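Local structure of thiamine phosphate pyrophosphorylase (Bacteroides thetaiotaomicron VPI-5482, 3CEU) at residues Ile143-Glu155 with Ile161-Asp174. The protein probably makes thiamine phosphate in thiamine diphosphate biosynthesis, acting as a thiamine-phosphate diphosphorylase built on a TIM-barrel fold. Residues are numbered along the deposited sequence; the frame is centred on the assembly and turned at random.
Sequences IDSKVMALGGINE and IKDFGFGGAVVLGD
In the last beta-alpha-beta unit of the TIM barrel, parallel strands 147-150 and 168-171 are joined at Ala149, whose N donates to Gly168 O (2.9 Å) and whose O accepts from Val170 N (2.7 Å). The second bond lies almost along the carbonyl direction; in the first, the donor stands above the carbonyl plane. Ala149 CB faces the outer layer, where helix 158-163 returns the chain, and its methyl sits over the centre of the Phe166 ring, 3.5 Å from the centroid. A small side chain suits this place because it lets the ring's face come up against the strand at the methyl. Ile143 CD1 covers the opposite ring face, carried there by CG1 anti to the backbone N (chi1 161°), while Val147 O lies at the ring edge. Were Phe166 replaced by an alanine, a gap would probably open between the Ile143 and Ala149 methyls, leaving both without their aromatic partner. Farther along, the side chains of Ile153 and Ile161 cross at about a right angle, their CD1 methyls in tight contact at 3.4 Å. On the barrel interior, Val170 CG2 packs against Met148 CB (3.7 Å), with Ile4 of strand 2-6 touching both side chains as the barrel closes. Met148, a selenomethionine, bends at chi2 (-52°) and brings SE to 3.6 Å from Gly167 C; a beta carbon on Gly168 would collide with that selenium, and one on Gly167 with Ser145 O. Past the strands, Asp174 CB meets Ile153 O at 3.6 Å, while its carboxylate flanks Asn154 CB and accepts a hydrogen bond from His193 through OD2.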
# COMPACT_ATOMS: atom_id res chain seq x y z
N ILE A 143 7.71 4.86 15.53
CA ILE A 143 6.69 4.94 14.51
C ILE A 143 6.49 6.39 14.12
O ILE A 143 6.18 7.24 14.97
CB ILE A 143 5.36 4.39 15.02
CG1 ILE A 143 4.21 4.89 14.15
CG2 ILE A 143 5.17 4.80 16.46
CD1 ILE A 143 2.88 4.38 14.57
N ASP A 144 6.66 6.69 12.85
CA ASP A 144 6.50 8.06 12.39
C ASP A 144 6.02 8.11 10.94
O ASP A 144 5.57 7.11 10.39
CB ASP A 144 7.82 8.82 12.56
CG ASP A 144 8.96 8.20 11.77
OD1 ASP A 144 10.07 8.76 11.81
OD2 ASP A 144 8.75 7.15 11.11
N SER A 145 6.14 9.27 10.33
CA SER A 145 5.70 9.44 8.95
C SER A 145 6.30 8.43 7.96
O SER A 145 5.85 8.33 6.83
CB SER A 145 6.03 10.85 8.49
OG SER A 145 7.37 11.17 8.84
N LYS A 146 7.30 7.67 8.40
CA LYS A 146 7.94 6.71 7.52
C LYS A 146 7.44 5.27 7.70
O LYS A 146 7.88 4.37 6.99
CB LYS A 146 9.47 6.77 7.71
CG LYS A 146 10.25 5.87 6.77
CD LYS A 146 11.73 5.77 7.14
CE LYS A 146 12.56 6.90 6.56
NZ LYS A 146 13.99 6.51 6.55
N VAL A 147 6.53 5.05 8.63
CA VAL A 147 6.02 3.69 8.82
C VAL A 147 4.55 3.60 8.43
O VAL A 147 3.72 4.40 8.86
CB VAL A 147 6.19 3.24 10.27
CG1 VAL A 147 5.50 4.21 11.20
CG2 VAL A 147 5.64 1.84 10.45
N MSE A 148 4.23 2.61 7.60
CA MSE A 148 2.86 2.44 7.16
C MSE A 148 2.22 1.24 7.85
O MSE A 148 2.77 0.14 7.87
CB MSE A 148 2.84 2.26 5.63
CG MSE A 148 3.71 3.28 4.87
SE MSE A 148 3.40 5.17 5.30
CE MSE A 148 4.60 5.97 4.01
N ALA A 149 1.05 1.46 8.44
CA ALA A 149 0.38 0.38 9.15
C ALA A 149 -0.33 -0.54 8.17
O ALA A 149 -0.98 -0.09 7.23
CB ALA A 149 -0.61 0.96 10.16
N LEU A 150 -0.19 -1.84 8.39
CA LEU A 150 -0.82 -2.82 7.52
C LEU A 150 -1.32 -4.03 8.30
O LEU A 150 -0.69 -4.47 9.25
CB LEU A 150 0.18 -3.30 6.46
CG LEU A 150 -0.12 -4.65 5.77
CD1 LEU A 150 -1.37 -4.54 4.89
CD2 LEU A 150 1.08 -5.06 4.95
N GLY A 151 -2.46 -4.55 7.87
CA GLY A 151 -3.01 -5.72 8.53
C GLY A 151 -4.29 -5.49 9.30
O GLY A 151 -4.27 -4.98 10.42
N GLY A 152 -5.41 -5.87 8.69
CA GLY A 152 -6.70 -5.74 9.33
C GLY A 152 -7.17 -4.32 9.53
O GLY A 152 -7.77 -4.00 10.55
N ILE A 153 -6.92 -3.46 8.55
CA ILE A 153 -7.33 -2.07 8.63
C ILE A 153 -8.66 -1.88 7.90
O ILE A 153 -8.88 -2.49 6.85
CB ILE A 153 -6.25 -1.17 8.02
CG1 ILE A 153 -4.90 -1.48 8.68
CG2 ILE A 153 -6.63 0.29 8.18
CD1 ILE A 153 -3.74 -0.72 8.08
N ASN A 154 -9.54 -1.05 8.45
CA ASN A 154 -10.83 -0.80 7.83
C ASN A 154 -11.38 0.54 8.28
O ASN A 154 -10.70 1.28 8.99
CB ASN A 154 -11.84 -1.90 8.18
CG ASN A 154 -12.07 -2.02 9.67
OD1 ASN A 154 -11.96 -1.05 10.40
ND2 ASN A 154 -12.39 -3.23 10.12
N GLU A 155 -12.62 0.83 7.89
CA GLU A 155 -13.28 2.09 8.23
C GLU A 155 -13.56 2.21 9.73
O GLU A 155 -13.73 3.32 10.24
CB GLU A 155 -14.60 2.22 7.46
CG GLU A 155 -15.74 1.37 8.02
CD GLU A 155 -16.94 1.31 7.10
OE1 GLU A 155 -16.84 0.67 6.03
OE2 GLU A 155 -17.99 1.90 7.43
N ILE A 161 -5.56 4.28 13.86
CA ILE A 161 -4.21 4.12 13.35
C ILE A 161 -3.46 5.45 13.24
O ILE A 161 -2.29 5.55 13.64
CB ILE A 161 -4.21 3.40 11.99
CG1 ILE A 161 -4.36 1.89 12.22
CG2 ILE A 161 -2.94 3.72 11.20
CD1 ILE A 161 -4.36 1.07 10.96
N LYS A 162 -4.12 6.47 12.70
CA LYS A 162 -3.47 7.77 12.56
C LYS A 162 -3.24 8.34 13.95
O LYS A 162 -2.41 9.23 14.15
CB LYS A 162 -4.32 8.74 11.73
CG LYS A 162 -5.43 9.44 12.47
CD LYS A 162 -5.55 10.90 12.02
CE LYS A 162 -5.89 11.03 10.54
NZ LYS A 162 -5.88 12.45 10.09
N ASP A 163 -3.99 7.83 14.92
CA ASP A 163 -3.85 8.28 16.31
C ASP A 163 -2.53 7.77 16.84
O ASP A 163 -1.92 8.40 17.71
CB ASP A 163 -4.99 7.73 17.15
CG ASP A 163 -6.29 8.47 16.93
OD1 ASP A 163 -6.41 9.18 15.90
OD2 ASP A 163 -7.21 8.33 17.77
N PHE A 164 -2.08 6.63 16.32
CA PHE A 164 -0.82 6.02 16.74
C PHE A 164 0.39 6.75 16.15
O PHE A 164 1.53 6.44 16.50
CB PHE A 164 -0.79 4.55 16.33
CG PHE A 164 -1.59 3.65 17.22
CD1 PHE A 164 -2.67 2.93 16.71
CD2 PHE A 164 -1.25 3.47 18.55
CE1 PHE A 164 -3.40 2.06 17.52
CE2 PHE A 164 -1.96 2.59 19.37
CZ PHE A 164 -3.04 1.89 18.85
N GLY A 165 0.14 7.70 15.26
CA GLY A 165 1.24 8.45 14.66
C GLY A 165 1.76 7.88 13.35
O GLY A 165 2.75 8.38 12.81
N PHE A 166 1.10 6.83 12.85
CA PHE A 166 1.49 6.19 11.59
C PHE A 166 1.48 7.19 10.44
O PHE A 166 0.57 8.01 10.32
CB PHE A 166 0.54 5.03 11.26
CG PHE A 166 0.85 3.75 12.00
CD1 PHE A 166 2.03 3.06 11.75
CD2 PHE A 166 -0.02 3.25 12.97
CE1 PHE A 166 2.34 1.89 12.44
CE2 PHE A 166 0.28 2.09 13.67
CZ PHE A 166 1.48 1.40 13.40
N GLY A 167 2.50 7.13 9.60
CA GLY A 167 2.56 8.04 8.46
C GLY A 167 1.65 7.59 7.33
O GLY A 167 1.61 8.20 6.27
N GLY A 168 0.91 6.50 7.56
CA GLY A 168 0.01 6.01 6.53
C GLY A 168 -0.66 4.70 6.87
O GLY A 168 -0.30 4.01 7.83
N ALA A 169 -1.67 4.34 6.09
CA ALA A 169 -2.37 3.09 6.32
C ALA A 169 -2.43 2.34 5.00
O ALA A 169 -2.62 2.95 3.95
CB ALA A 169 -3.78 3.36 6.85
N VAL A 170 -2.24 1.03 5.07
CA VAL A 170 -2.24 0.20 3.88
C VAL A 170 -3.45 -0.72 3.90
O VAL A 170 -3.71 -1.37 4.89
CB VAL A 170 -0.96 -0.64 3.80
CG1 VAL A 170 -0.93 -1.44 2.50
CG2 VAL A 170 0.25 0.30 3.90
N VAL A 171 -4.17 -0.77 2.79
CA VAL A 171 -5.36 -1.60 2.72
C VAL A 171 -5.38 -2.48 1.48
O VAL A 171 -4.77 -2.17 0.45
CB VAL A 171 -6.62 -0.70 2.73
CG1 VAL A 171 -6.62 0.18 3.95
CG2 VAL A 171 -6.65 0.15 1.47
N LEU A 172 -6.07 -3.60 1.57
CA LEU A 172 -6.18 -4.50 0.43
C LEU A 172 -7.58 -5.11 0.40
O LEU A 172 -8.41 -4.73 -0.42
CB LEU A 172 -5.10 -5.59 0.50
CG LEU A 172 -4.69 -6.24 -0.84
CD1 LEU A 172 -3.39 -7.04 -0.68
CD2 LEU A 172 -5.81 -7.13 -1.33
N GLY A 173 -7.84 -6.04 1.32
CA GLY A 173 -9.14 -6.69 1.37
C GLY A 173 -10.36 -5.81 1.58
O GLY A 173 -11.33 -5.86 0.82
N ASP A 174 -10.33 -4.99 2.63
CA ASP A 174 -11.46 -4.13 2.93
C ASP A 174 -11.89 -3.28 1.75
O ASP A 174 -12.99 -2.73 1.73
CB ASP A 174 -11.15 -3.20 4.10
CG ASP A 174 -12.28 -2.24 4.37
OD1 ASP A 174 -13.40 -2.72 4.67
OD2 ASP A 174 -12.06 -1.02 4.26